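Side-chain contact in adapter protein mecA 1 (Bacillus subtilis, PDB 3JTP), which acts as an adaptor that delivers unfolded proteins and regulators such as ComK to the ClpC protease, its C-terminal domain contacting ClpC: residues 23-28 / 59-64. The protein carries 3 engineered substitutions. Numbering follows the deposited sequence.
Sequences SKLNVN and LSIMLE. Engineered in segment 59-64: Met-62 (natural residue Leu).
Val-27 and Met-62 make the inner half of this contact, which rests on the buried, engineered Met-62, and Leu-25 and Ile-61 the outer half. Two approaches define the inner half: Val-27 CG1 lies 4.2 Å from Met-62 CG, and the carbonyl oxygen Val-27 O is 4.1 Å from Met-62 CE. The methionine chain, extended beyond CG (chi2 177°, chi3 155°), brings CE near that carbonyl. The outer half has one, shorter approach, Leu-25 CD2 to Ile-61 CG2 at 3.9 Å, with the two side chains meeting at a slant. Ile-61 turns CG2 anti to its own backbone N, setting that branch against the leucine methyl. Both residues belong to the solvent-facing margin, Leu-25 being the more exposed. No hydrogen bond crosses the interface and both side-chain pairs are apolar; 199 Å² is buried, both sides summed. Asn-26, the first residue to leave the helical path (phi 53°), precedes Val-27, whose side chain points at helix 54-65. The contact thus joins the end of helix 16-24 and its following loop to helix 54-65: Val-27 and Met-62 both touch Leu-22, Met-62 also packs on Leu-11 of strand 8-13, and Asn-26 OD1 is hydrogen-bonded to Lys-93 NZ of helix 88-96.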
# COMPACT_ATOMS: atom_id res chain seq x y z
N SER A 23 -7.86 2.05 -2.01
CA SER A 23 -7.75 2.04 -3.46
C SER A 23 -8.83 2.88 -4.14
O SER A 23 -8.60 3.47 -5.19
CB SER A 23 -7.78 0.62 -4.02
OG SER A 23 -9.11 0.17 -4.13
N LYS A 24 -10.02 2.94 -3.55
CA LYS A 24 -11.12 3.65 -4.18
C LYS A 24 -10.80 5.15 -4.22
O LYS A 24 -11.33 5.88 -5.07
CB LYS A 24 -12.42 3.40 -3.44
CG LYS A 24 -13.64 3.69 -4.29
CD LYS A 24 -14.91 3.88 -3.46
CE LYS A 24 -15.55 2.55 -3.06
NZ LYS A 24 -17.06 2.72 -3.04
N LEU A 25 -9.92 5.59 -3.33
CA LEU A 25 -9.63 7.01 -3.16
C LEU A 25 -8.78 7.63 -4.28
O LEU A 25 -8.53 8.84 -4.29
CB LEU A 25 -9.00 7.27 -1.80
CG LEU A 25 -9.99 7.79 -0.76
CD1 LEU A 25 -11.43 7.70 -1.26
CD2 LEU A 25 -9.85 7.11 0.58
N ASN A 26 -8.36 6.81 -5.24
CA ASN A 26 -7.50 7.29 -6.31
C ASN A 26 -6.26 8.02 -5.81
O ASN A 26 -5.86 9.03 -6.39
CB ASN A 26 -8.28 8.19 -7.25
CG ASN A 26 -8.88 7.43 -8.39
OD1 ASN A 26 -8.33 6.42 -8.84
ND2 ASN A 26 -10.02 7.91 -8.88
N VAL A 27 -5.67 7.50 -4.74
CA VAL A 27 -4.44 8.04 -4.18
C VAL A 27 -3.32 7.06 -4.45
O VAL A 27 -2.24 7.14 -3.86
CB VAL A 27 -4.56 8.20 -2.67
CG1 VAL A 27 -4.40 6.85 -2.01
CG2 VAL A 27 -3.51 9.15 -2.16
N ASN A 28 -3.59 6.10 -5.33
CA ASN A 28 -2.57 5.15 -5.75
C ASN A 28 -1.29 5.89 -6.10
O ASN A 28 -1.10 6.32 -7.25
CB ASN A 28 -3.08 4.29 -6.90
CG ASN A 28 -4.41 4.77 -7.43
OD1 ASN A 28 -4.47 5.72 -8.21
ND2 ASN A 28 -5.50 4.10 -7.01
N LEU A 59 0.19 10.42 1.70
CA LEU A 59 0.52 9.58 2.84
C LEU A 59 -0.54 9.67 3.91
O LEU A 59 -0.98 8.64 4.43
CB LEU A 59 1.87 9.98 3.43
CG LEU A 59 2.38 9.06 4.53
CD1 LEU A 59 2.38 7.63 4.00
CD2 LEU A 59 3.78 9.47 4.98
N SER A 60 -0.95 10.89 4.24
CA SER A 60 -1.86 11.13 5.36
C SER A 60 -3.23 10.47 5.18
O SER A 60 -3.87 10.10 6.16
CB SER A 60 -2.03 12.63 5.61
OG SER A 60 -2.91 13.21 4.65
N ILE A 61 -3.68 10.31 3.94
CA ILE A 61 -4.91 9.55 3.71
C ILE A 61 -4.63 8.06 3.79
O ILE A 61 -5.43 7.31 4.36
CB ILE A 61 -5.58 9.88 2.38
CG1 ILE A 61 -6.23 11.26 2.46
CG2 ILE A 61 -6.63 8.83 2.03
CD1 ILE A 61 -6.48 11.88 1.11
N MET A 62 -3.50 7.63 3.25
CA MET A 62 -3.13 6.23 3.34
C MET A 62 -3.14 5.83 4.81
O MET A 62 -3.57 4.73 5.14
CB MET A 62 -1.76 5.96 2.70
CG MET A 62 -1.79 5.84 1.17
SD MET A 62 -0.13 5.61 0.50
CE MET A 62 -0.43 4.79 -1.01
N LEU A 63 -2.69 6.73 5.68
CA LEU A 63 -2.56 6.42 7.10
C LEU A 63 -3.87 6.48 7.87
O LEU A 63 -3.87 6.39 9.10
CB LEU A 63 -1.56 7.35 7.78
CG LEU A 63 -0.09 7.20 7.41
CD1 LEU A 63 0.73 8.16 8.26
CD2 LEU A 63 0.37 5.76 7.60
N GLU A 64 -4.99 6.67 7.17
CA GLU A 64 -6.27 6.51 7.85
C GLU A 64 -6.70 5.05 7.79
O GLU A 64 -7.44 4.57 8.65
CB GLU A 64 -7.34 7.39 7.22
CG GLU A 64 -7.04 8.84 7.43
CD GLU A 64 -8.27 9.68 7.53
OE1 GLU A 64 -8.08 10.87 7.81
OE2 GLU A 64 -9.40 9.16 7.35